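Local coordinates for putative tetR-family transcriptional regulatory protein (Streptomyces coelicolor, PDB 2DG8) that probably binds operator DNA as a dimeric TetR-family transcriptional regulator, using an N-terminal helix-turn-helix, though its target genes and ligand are not established, at residues Asp7-Arg10 and Arg11-Ile14; Gly52-Gln55 and Leu56-Ala60; Ser100-Asp103 and Leu104-Gln108; Leu110-Leu113 and Ala114-Pro118. All blocks are in the same frame, centred on the assembly; numbering follows the deposited sequence.

Contact 1. Residues Asp7-Arg10 and Arg11-Ile14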
loop_
_atom_site.group_PDB
_atom_site.type_symbol
_atom_site.label_atom_id
_atom_site.label_comp_id
_atom_site.label_asym_id
_atom_site.label_seq_id
_atom_site.Cartn_x
_atom_site.Cartn_y
_atom_site.Cartn_z
ATOM N N ASP A 7 -25.560 -12.504 -25.384
ATOM C CA ASP A 7 -24.415 -12.719 -24.450
ATOM C C ASP A 7 -24.624 -12.018 -23.110
ATOM O O ASP A 7 -24.422 -10.810 -22.992
ATOM C CB ASP A 7 -23.112 -12.226 -25.094
ATOM C CG ASP A 7 -23.259 -10.864 -25.746
ATOM O OD1 ASP A 7 -24.015 -10.757 -26.736
ATOM O OD2 ASP A 7 -22.618 -9.899 -25.272
ATOM N N PRO A 8 -25.042 -12.775 -22.080
ATOM C CA PRO A 8 -25.286 -12.249 -20.728
ATOM C C PRO A 8 -23.996 -11.816 -20.024
ATOM O O PRO A 8 -24.002 -11.507 -18.828
ATOM C CB PRO A 8 -25.956 -13.426 -20.014
ATOM C CG PRO A 8 -26.598 -14.195 -21.134
ATOM C CD PRO A 8 -25.526 -14.161 -22.189
ATOM N N GLN A 9 -22.895 -11.798 -20.772
ATOM C CA GLN A 9 -21.593 -11.421 -20.228
ATOM C C GLN A 9 -21.183 -9.988 -20.559
ATOM O O GLN A 9 -20.005 -9.638 -20.463
ATOM C CB GLN A 9 -20.517 -12.384 -20.745
ATOM C CG GLN A 9 -20.440 -13.732 -20.024
ATOM C CD GLN A 9 -21.787 -14.433 -19.899
ATOM O OE1 GLN A 9 -22.620 -14.058 -19.073
ATOM N NE2 GLN A 9 -22.003 -15.455 -20.722
ATOM N N ARG A 10 -22.139 -9.152 -20.946
ATOM C CA ARG A 10 -21.807 -7.771 -21.280
ATOM C C ARG A 10 -21.500 -6.967 -20.021
ATOM O O ARG A 10 -20.627 -6.098 -20.022
ATOM C CB ARG A 10 -22.951 -7.116 -22.056
ATOM C CG ARG A 10 -22.688 -5.660 -22.411
ATOM C CD ARG A 10 -23.781 -5.079 -23.305
ATOM N NE ARG A 10 -23.637 -5.446 -24.713
ATOM C CZ ARG A 10 -24.474 -5.049 -25.667
ATOM N NH1 ARG A 10 -24.275 -5.419 -26.924
ATOM N NH2 ARG A 10 -25.515 -4.283 -25.364
ATOM N N ARG A 11 -22.218 -7.263 -18.945
ATOM C CA ARG A 11 -22.008 -6.566 -17.689
ATOM C C ARG A 11 -20.617 -6.916 -17.164
ATOM O O ARG A 11 -19.869 -6.033 -16.746
ATOM C CB ARG A 11 -23.089 -6.963 -16.681
ATOM C CG ARG A 11 -23.289 -5.956 -15.556
ATOM C CD ARG A 11 -24.611 -6.190 -14.837
ATOM N NE ARG A 11 -24.906 -5.154 -13.847
ATOM C CZ ARG A 11 -24.293 -5.048 -12.672
ATOM N NH1 ARG A 11 -24.617 -4.068 -11.837
ATOM N NH2 ARG A 11 -23.367 -5.936 -12.326
ATOM N N GLU A 12 -20.275 -8.203 -17.200
ATOM C CA GLU A 12 -18.969 -8.676 -16.742
ATOM C C GLU A 12 -17.860 -8.013 -17.553
ATOM O O GLU A 12 -16.806 -7.657 -17.020
ATOM C CB GLU A 12 -18.849 -10.200 -16.910
ATOM C CG GLU A 12 -19.906 -11.033 -16.175
ATOM C CD GLU A 12 -19.647 -12.537 -16.286
ATOM O OE1 GLU A 12 -20.425 -13.323 -15.703
ATOM O OE2 GLU A 12 -18.669 -12.936 -16.954
ATOM N N ARG A 13 -18.098 -7.857 -18.850
ATOM C CA ARG A 13 -17.103 -7.251 -19.724
ATOM C C ARG A 13 -16.897 -5.794 -19.354
ATOM O O ARG A 13 -15.792 -5.262 -19.468
ATOM C CB ARG A 13 -17.537 -7.355 -21.186
ATOM C CG ARG A 13 -16.402 -7.707 -22.132
ATOM C CD ARG A 13 -16.909 -7.837 -23.556
ATOM N NE ARG A 13 -18.036 -8.760 -23.637
ATOM C CZ ARG A 13 -19.196 -8.466 -24.212
ATOM N NH1 ARG A 13 -20.173 -9.364 -24.244
ATOM N NH2 ARG A 13 -19.381 -7.268 -24.753
ATOM N N ILE A 14 -17.963 -5.146 -18.909
ATOM C CA ILE A 14 -17.858 -3.752 -18.529
ATOM C C ILE A 14 -16.960 -3.640 -17.303
ATOM O O ILE A 14 -16.096 -2.763 -17.242
ATOM C CB ILE A 14 -19.248 -3.146 -18.239
ATOM C CG1 ILE A 14 -20.018 -3.002 -19.558
ATOM C CG2 ILE A 14 -19.098 -1.789 -17.549
ATOM C CD1 ILE A 14 -21.483 -2.614 -19.409
#

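Contact 2. Residues Gly52-Gln55 and Leu56-Ala60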
loop_
_atom_site.group_PDB
_atom_site.type_symbol
_atom_site.label_atom_id
_atom_site.label_comp_id
_atom_site.label_asym_id
_atom_site.label_seq_id
_atom_site.Cartn_x
_atom_site.Cartn_y
_atom_site.Cartn_z
ATOM N N GLY A 52 -24.528 4.137 -11.309
ATOM C CA GLY A 52 -23.594 5.249 -11.319
ATOM C C GLY A 52 -22.170 4.743 -11.207
ATOM O O GLY A 52 -21.950 3.534 -11.097
ATOM N N ILE A 53 -21.209 5.661 -11.205
ATOM C CA ILE A 53 -19.799 5.298 -11.136
ATOM C C ILE A 53 -19.403 4.597 -9.840
ATOM O O ILE A 53 -18.504 3.753 -9.837
ATOM C CB ILE A 53 -18.890 6.541 -11.333
ATOM C CG1 ILE A 53 -17.754 6.205 -12.300
ATOM C CG2 ILE A 53 -18.287 6.988 -10.004
ATOM C CD1 ILE A 53 -18.195 6.107 -13.754
ATOM N N GLU A 54 -20.073 4.944 -8.744
ATOM C CA GLU A 54 -19.757 4.335 -7.460
ATOM C C GLU A 54 -20.068 2.846 -7.461
ATOM O O GLU A 54 -19.230 2.043 -7.066
ATOM C CB GLU A 54 -20.522 5.007 -6.316
ATOM C CG GLU A 54 -20.043 4.518 -4.952
ATOM C CD GLU A 54 -20.829 5.091 -3.789
ATOM O OE1 GLU A 54 -20.219 5.304 -2.713
ATOM O OE2 GLU A 54 -22.050 5.318 -3.941
ATOM N N GLN A 55 -21.269 2.471 -7.890
ATOM C CA GLN A 55 -21.609 1.055 -7.929
ATOM C C GLN A 55 -20.652 0.333 -8.880
ATOM O O GLN A 55 -20.197 -0.774 -8.600
ATOM C CB GLN A 55 -23.041 0.848 -8.414
ATOM C CG GLN A 55 -23.389 -0.620 -8.571
ATOM C CD GLN A 55 -24.754 -0.827 -9.177
ATOM O OE1 GLN A 55 -24.983 -0.521 -10.351
ATOM N NE2 GLN A 55 -25.680 -1.337 -8.377
ATOM N N LEU A 56 -20.368 0.969 -10.012
ATOM C CA LEU A 56 -19.461 0.415 -11.018
ATOM C C LEU A 56 -18.101 0.162 -10.355
ATOM O O LEU A 56 -17.559 -0.943 -10.426
ATOM C CB LEU A 56 -19.332 1.417 -12.182
ATOM C CG LEU A 56 -18.697 1.092 -13.543
ATOM C CD1 LEU A 56 -17.276 1.573 -13.556
ATOM C CD2 LEU A 56 -18.797 -0.409 -13.866
ATOM N N LEU A 57 -17.563 1.182 -9.692
ATOM C CA LEU A 57 -16.271 1.040 -9.025
ATOM C C LEU A 57 -16.302 0.001 -7.911
ATOM O O LEU A 57 -15.353 -0.771 -7.736
ATOM C CB LEU A 57 -15.803 2.381 -8.458
ATOM C CG LEU A 57 -15.352 3.427 -9.483
ATOM C CD1 LEU A 57 -14.831 4.651 -8.763
ATOM C CD2 LEU A 57 -14.269 2.844 -10.380
ATOM N N ARG A 58 -17.392 -0.028 -7.158
ATOM C CA ARG A 58 -17.510 -0.992 -6.073
ATOM C C ARG A 58 -17.541 -2.406 -6.632
ATOM O O ARG A 58 -16.879 -3.301 -6.099
ATOM C CB ARG A 58 -18.768 -0.719 -5.241
ATOM C CG ARG A 58 -18.730 0.628 -4.503
ATOM C CD ARG A 58 -20.031 0.913 -3.762
ATOM N NE ARG A 58 -20.167 0.135 -2.537
ATOM C CZ ARG A 58 -19.485 0.374 -1.419
ATOM N NH1 ARG A 58 -18.614 1.376 -1.364
ATOM N NH2 ARG A 58 -19.673 -0.390 -0.349
ATOM N N GLU A 59 -18.291 -2.608 -7.713
ATOM C CA GLU A 59 -18.376 -3.936 -8.310
ATOM C C GLU A 59 -17.082 -4.324 -9.018
ATOM O O GLU A 59 -16.725 -5.498 -9.041
ATOM C CB GLU A 59 -19.556 -4.028 -9.286
ATOM C CG GLU A 59 -20.912 -3.797 -8.636
ATOM C CD GLU A 59 -22.067 -4.403 -9.427
ATOM O OE1 GLU A 59 -23.191 -3.864 -9.348
ATOM O OE2 GLU A 59 -21.855 -5.425 -10.112
ATOM N N ALA A 60 -16.383 -3.342 -9.591
ATOM C CA ALA A 60 -15.123 -3.609 -10.281
ATOM C C ALA A 60 -14.022 -4.022 -9.305
ATOM O O ALA A 60 -13.345 -5.025 -9.510
ATOM C CB ALA A 60 -14.674 -2.385 -11.068
#

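Contact 3. Residues Ser100-Asp103 and Leu104-Gln108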
loop_
_atom_site.group_PDB
_atom_site.type_symbol
_atom_site.label_atom_id
_atom_site.label_comp_id
_atom_site.label_asym_id
_atom_site.label_seq_id
_atom_site.Cartn_x
_atom_site.Cartn_y
_atom_site.Cartn_z
ATOM N N SER A 100 2.398 -10.042 -11.214
ATOM C CA SER A 100 1.516 -9.189 -11.998
ATOM C C SER A 100 1.594 -7.715 -11.611
ATOM O O SER A 100 1.143 -7.324 -10.537
ATOM C CB SER A 100 0.070 -9.681 -11.863
ATOM O OG SER A 100 -0.849 -8.741 -12.403
ATOM N N GLN A 101 2.177 -6.895 -12.480
ATOM C CA GLN A 101 2.257 -5.471 -12.192
ATOM C C GLN A 101 0.845 -4.880 -12.212
ATOM O O GLN A 101 0.554 -3.934 -11.484
ATOM C CB GLN A 101 3.151 -4.748 -13.215
ATOM C CG GLN A 101 3.165 -3.224 -13.058
ATOM C CD GLN A 101 4.254 -2.550 -13.876
ATOM O OE1 GLN A 101 4.516 -2.934 -15.018
ATOM N NE2 GLN A 101 4.886 -1.530 -13.300
ATOM N N ARG A 102 -0.025 -5.446 -13.043
ATOM C CA ARG A 102 -1.414 -4.988 -13.145
ATOM C C ARG A 102 -2.110 -5.176 -11.797
ATOM O O ARG A 102 -2.821 -4.293 -11.330
ATOM C CB ARG A 102 -2.154 -5.787 -14.221
ATOM C CG ARG A 102 -3.670 -5.627 -14.219
ATOM C CD ARG A 102 -4.334 -6.952 -14.573
ATOM N NE ARG A 102 -5.794 -6.881 -14.583
ATOM C CZ ARG A 102 -6.506 -6.225 -15.494
ATOM N NH1 ARG A 102 -7.831 -6.217 -15.420
ATOM N NH2 ARG A 102 -5.893 -5.580 -16.484
ATOM N N ASP A 103 -1.901 -6.330 -11.172
ATOM C CA ASP A 103 -2.507 -6.600 -9.875
ATOM C C ASP A 103 -1.939 -5.674 -8.790
ATOM O O ASP A 103 -2.678 -5.170 -7.937
ATOM C CB ASP A 103 -2.306 -8.070 -9.501
ATOM C CG ASP A 103 -3.173 -9.005 -10.339
ATOM O OD1 ASP A 103 -3.035 -10.242 -10.208
ATOM O OD2 ASP A 103 -4.004 -8.495 -11.128
ATOM N N LEU A 104 -0.631 -5.443 -8.828
ATOM C CA LEU A 104 0.006 -4.557 -7.860
ATOM C C LEU A 104 -0.584 -3.150 -7.991
ATOM O O LEU A 104 -0.904 -2.508 -6.997
ATOM C CB LEU A 104 1.518 -4.510 -8.104
ATOM C CG LEU A 104 2.329 -3.471 -7.331
ATOM C CD1 LEU A 104 2.302 -3.776 -5.825
ATOM C CD2 LEU A 104 3.762 -3.470 -7.869
ATOM N N VAL A 105 -0.714 -2.674 -9.225
ATOM C CA VAL A 105 -1.269 -1.342 -9.478
ATOM C C VAL A 105 -2.734 -1.231 -9.030
ATOM O O VAL A 105 -3.123 -0.242 -8.404
ATOM C CB VAL A 105 -1.149 -0.975 -10.996
ATOM C CG1 VAL A 105 -1.880 0.331 -11.300
ATOM C CG2 VAL A 105 0.315 -0.848 -11.377
ATOM N N LEU A 106 -3.543 -2.246 -9.332
ATOM C CA LEU A 106 -4.957 -2.227 -8.940
ATOM C C LEU A 106 -5.063 -2.267 -7.418
ATOM O O LEU A 106 -5.920 -1.609 -6.819
ATOM C CB LEU A 106 -5.705 -3.406 -9.572
ATOM C CG LEU A 106 -5.902 -3.323 -11.102
ATOM C CD1 LEU A 106 -6.555 -4.611 -11.637
ATOM C CD2 LEU A 106 -6.769 -2.109 -11.440
ATOM N N THR A 107 -4.179 -3.030 -6.787
ATOM C CA THR A 107 -4.174 -3.105 -5.339
ATOM C C THR A 107 -3.896 -1.707 -4.784
ATOM O O THR A 107 -4.601 -1.225 -3.901
ATOM C CB THR A 107 -3.071 -4.072 -4.810
ATOM O OG1 THR A 107 -3.307 -5.393 -5.301
ATOM C CG2 THR A 107 -3.074 -4.109 -3.300
ATOM N N GLN A 108 -2.865 -1.051 -5.303
ATOM C CA GLN A 108 -2.531 0.282 -4.811
ATOM C C GLN A 108 -3.601 1.321 -5.147
ATOM O O GLN A 108 -3.837 2.241 -4.365
ATOM C CB GLN A 108 -1.165 0.723 -5.350
ATOM C CG GLN A 108 -0.024 -0.206 -4.922
ATOM C CD GLN A 108 0.073 -0.364 -3.407
ATOM O OE1 GLN A 108 0.327 -1.453 -2.906
ATOM N NE2 GLN A 108 -0.119 0.725 -2.679
#

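Contact 4. Residues Leu110-Leu113 and Ala114-Pro118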
loop_
_atom_site.group_PDB
_atom_site.type_symbol
_atom_site.label_atom_id
_atom_site.label_comp_id
_atom_site.label_asym_id
_atom_site.label_seq_id
_atom_site.Cartn_x
_atom_site.Cartn_y
_atom_site.Cartn_z
ATOM N N LEU A 110 -6.798 0.791 -5.313
ATOM C CA LEU A 110 -7.851 0.568 -4.335
ATOM C C LEU A 110 -7.514 1.170 -2.979
ATOM O O LEU A 110 -8.350 1.833 -2.367
ATOM C CB LEU A 110 -8.136 -0.930 -4.170
ATOM C CG LEU A 110 -9.127 -1.237 -3.046
ATOM C CD1 LEU A 110 -10.400 -0.442 -3.247
ATOM C CD2 LEU A 110 -9.422 -2.726 -3.011
ATOM N N TYR A 111 -6.295 0.935 -2.510
ATOM C CA TYR A 111 -5.864 1.467 -1.218
ATOM C C TYR A 111 -5.933 2.995 -1.164
ATOM O O TYR A 111 -6.289 3.561 -0.132
ATOM C CB TYR A 111 -4.439 0.999 -0.902
ATOM C CG TYR A 111 -4.336 -0.470 -0.577
ATOM C CD1 TYR A 111 -3.097 -1.090 -0.443
ATOM C CD2 TYR A 111 -5.483 -1.243 -0.394
ATOM C CE1 TYR A 111 -3.004 -2.446 -0.135
ATOM C CE2 TYR A 111 -5.401 -2.584 -0.091
ATOM C CZ TYR A 111 -4.166 -3.183 0.038
ATOM O OH TYR A 111 -4.101 -4.515 0.340
ATOM N N THR A 112 -5.589 3.660 -2.266
ATOM C CA THR A 112 -5.630 5.126 -2.299
ATOM C C THR A 112 -7.082 5.565 -2.243
ATOM O O THR A 112 -7.427 6.511 -1.537
ATOM C CB THR A 112 -4.956 5.698 -3.582
ATOM O OG1 THR A 112 -3.591 5.275 -3.624
ATOM C CG2 THR A 112 -4.973 7.229 -3.581
ATOM N N LEU A 113 -7.938 4.855 -2.972
ATOM C CA LEU A 113 -9.363 5.172 -2.991
ATOM C C LEU A 113 -9.953 5.023 -1.585
ATOM O O LEU A 113 -10.664 5.908 -1.096
ATOM C CB LEU A 113 -10.096 4.250 -3.978
ATOM C CG LEU A 113 -11.595 4.481 -4.229
ATOM C CD1 LEU A 113 -11.873 5.918 -4.677
ATOM C CD2 LEU A 113 -12.060 3.508 -5.304
ATOM N N ALA A 114 -9.646 3.909 -0.931
ATOM C CA ALA A 114 -10.152 3.654 0.415
ATOM C C ALA A 114 -9.601 4.674 1.415
ATOM O O ALA A 114 -10.279 5.037 2.373
ATOM C CB ALA A 114 -9.796 2.233 0.855
ATOM N N ALA A 115 -8.373 5.131 1.199
ATOM C CA ALA A 115 -7.779 6.117 2.098
ATOM C C ALA A 115 -8.541 7.437 1.994
ATOM O O ALA A 115 -8.848 8.076 3.008
ATOM C CB ALA A 115 -6.327 6.341 1.738
ATOM N N ARG A 116 -8.847 7.828 0.759
ATOM C CA ARG A 116 -9.551 9.075 0.478
ATOM C C ARG A 116 -11.034 9.057 0.819
ATOM O O ARG A 116 -11.525 9.968 1.476
ATOM C CB ARG A 116 -9.385 9.457 -1.001
ATOM C CG ARG A 116 -7.981 9.904 -1.405
ATOM C CD ARG A 116 -7.956 10.281 -2.880
ATOM N NE ARG A 116 -6.644 10.726 -3.352
ATOM C CZ ARG A 116 -6.049 11.854 -2.976
ATOM N NH1 ARG A 116 -4.860 12.171 -3.465
ATOM N NH2 ARG A 116 -6.642 12.665 -2.109
ATOM N N GLN A 117 -11.743 8.024 0.369
ATOM C CA GLN A 117 -13.184 7.904 0.609
ATOM C C GLN A 117 -13.523 6.707 1.486
ATOM O O GLN A 117 -13.684 5.598 0.990
ATOM C CB GLN A 117 -13.923 7.784 -0.727
ATOM C CG GLN A 117 -13.775 9.009 -1.626
ATOM C CD GLN A 117 -14.355 8.794 -3.016
ATOM O OE1 GLN A 117 -15.453 8.264 -3.166
ATOM N NE2 GLN A 117 -13.620 9.216 -4.036
ATOM N N PRO A 118 -13.664 6.928 2.806
ATOM C CA PRO A 118 -13.983 5.905 3.808
ATOM C C PRO A 118 -14.989 4.847 3.366
ATOM O O PRO A 118 -14.854 3.673 3.711
ATOM C CB PRO A 118 -14.492 6.732 4.986
ATOM C CG PRO A 118 -13.641 7.957 4.902
ATOM C CD PRO A 118 -13.661 8.272 3.419
#

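Contact 1. Residues Asp7-Arg10 and Arg11-Ile14
The amino-terminal entry into helix 10-25, the first helix of the predicted DNA-binding domain, is built on a turn in which Asp-7 reaches forward to Arg-13. Their salt bridge runs from Arg-13 NH1 to Asp-7 OD2 at 2.7 Å. The carboxylate oxygen lies in the guanidinium plane, at its edge, whereas the guanidinium approaches OD2 on the anti side, and the N-H...O angle of 142° shows a bent bond. Two features bring the groups together: Asp-7 CG is tucked between its own N and carbonyl carbon (chi1 46°), and the Arg-13 chain bends at chi3. One face of the same guanidinium lies over Arg-10 CA, 3.7 Å from NH1. Gln-9 occupies the N-cap position, and its O accepts from Arg-13 N at 3.1 Å; one step on, Arg-10 O accepts from Ile-14 N at 3.0 Å. Ile-14 also lays CG1 3.2 Å from Arg-10 O, and its side chain then packs on Met-46 and Leu-56. Arg-11 turns elsewhere, to a salt bridge with Glu-59. An acidic group just ahead of the first turn is likely to interact favourably with the positive end of the helix dipole, while its bridge to Arg-13 ties the leading turn to the helix.

Contact 2. Residues Gly52-Gln55 and Leu56-Ala60
Gln-55 and Glu-59, one helical turn apart, lie side by side and point the same way, with Glu-59 OE1 3.3 Å from Gln-55 CG. The amide and carboxylate planes are turned 76° apart, and the carboxylate oxygen meets the aliphatic part of the glutamine. Gln-55 CG stands opposite its backbone N (chi1 175°), which carries the extended chain alongside Glu-59. Glu-54 and Arg-58 make a similar pair through their stems, CG of Glu-54 to CD of Arg-58 at 3.8 Å. Their charged ends stay apart: Glu-54 OE1 is 4.5 Å from Arg-58 NH1 and well out of the guanidinium plane. On the next flank, Ile-53 CG2 faces Leu-57 CD1 at 4.4 Å. Beneath these pairs the backbone supplies Leu-57 N to Ile-53 O at 2.7 Å and Glu-59 N to Gln-55 O at 2.8 Å. Outside the segments, Glu-59 bridges to Arg-11, Arg-58 to Glu-122, and Gln-55 OE1 accepts from Thr-51 N. An alanine in place of Glu-59 would probably leave the Arg-11 guanidinium without its carboxylate mate and uncover the stem of Gln-55. With Gly-52 at the N-cap and Leu-56 packed on Leu-15 and Ile-35, these residues form the first turns of helix 53-77, which in TetR-family proteins leads from the helix-turn-helix domain into the C-terminal domain.

Contact 3. Residues Ser100-Asp103 and Leu104-Gln108
Asp-103 O is gripped twice by Thr-107, by OG1 at 2.7 Å and by the backbone N at 2.9 Å. The two donors reach it from opposite faces of the carbonyl plane, the hydroxyl standing 37° out of it. Thr-107 OG1 sits beside its own N (chi1 -61°), the rotation that folds the hydroxyl back over the preceding turn of helix 101-116, in the C-terminal domain of the TetR fold. A valine at Thr-107 lacks the hydroxyl, and Asp-103 O would probably be left with the backbone N of that residue as its one donor from this turn. At the helix start Ser-100 is the N-cap: its OG accepts from Asp-103 N at 2.9 Å with an N-H...O angle of 158°. The Asp-103 carboxylate leans against helix 53-77, where OD1 is hydrogen-bonded to His-67 NE2. Gln-101 brings CG within 4.1 Å of Val-105 CG2, while its NE2 donates to Ala-115 O of the second subunit, which places this flank of the helix at the dimer interface. On another flank the Arg-102 guanidinium forms a salt bridge with Asp-20 of helix 10-25, joining the two domains. One face of that guanidinium is overlain by the methyl Leu-106 CD1, which lies 3.8 Å from Arg-102 NE.

Contact 4. Residues Leu110-Leu113 and Ala114-Pro118
Thr-112 and Arg-116 run side by side in the same direction on one flank of helix 101-116, and the methyl CG2 of Thr-112 touches Arg-116 NE at 3.9 Å. The guanidinium is met obliquely by that methyl. Arg-116 CG lies beside its own N (chi1 -70°), and from there the chain runs extended to NE, with CG passing 3.4 Å from Thr-112 O. A second pair, Leu-113 and Gln-117, is angled differently: the side chains cross at a slant, and the branch Leu-113 CD1 lies 3.8 Å from Gln-117 NE2, a methyl against an amide nitrogen. Behind both pairs are the backbone bonds of the last two helical turns. Leu-110 O receives Ala-114 N at 2.8 Å, and Leu-113 O receives Gln-117 N at 2.8 Å with an N-H...O angle of 172°, almost straight. Arg-116 N to Thr-112 O, at 3.0 Å, completes the frame under the first pair. Gln-117 is where the chain leaves helical geometry, yet its N still donates backward, which places the end of the hydrogen-bonded ladder here. Ala-115 CB, 3.4 Å from Tyr-111 O, is small, and its methyl packs on Leu-104 of the second subunit. Tyr-111 OH is bound to Glu-152, while the Arg-116 guanidinium crosses the dimer interface to Glu-109, Ile-22 O and Ala-23 O of the second subunit. The chemistry implies a division of labour: the methyl of Thr-112 and the helix backbone flank the arginine stem, while its charge is met by a carboxylate and two backbone carbonyls across the interface.

From the N terminus the contacts follow one another in series, none nesting or crossing, and each spans adjoining residues, so none closes a long loop. Contact 1 opens helix 10-25 and contact 2 opens helix 53-77; they touch directly, through the Arg-11 to Glu-59 salt bridge and Ile-14 packed on Leu-56, which ties the first helix of the DNA-binding domain to the connecting helix. Contacts 3 and 4 occupy the two ends of helix 101-116, their centres about 15 Å apart, and both meet the second subunit. Contact 2 comes within about 5 Å of contact 4 at the nearest atoms without touching, while contact 1 stays about 14 Å from contact 4.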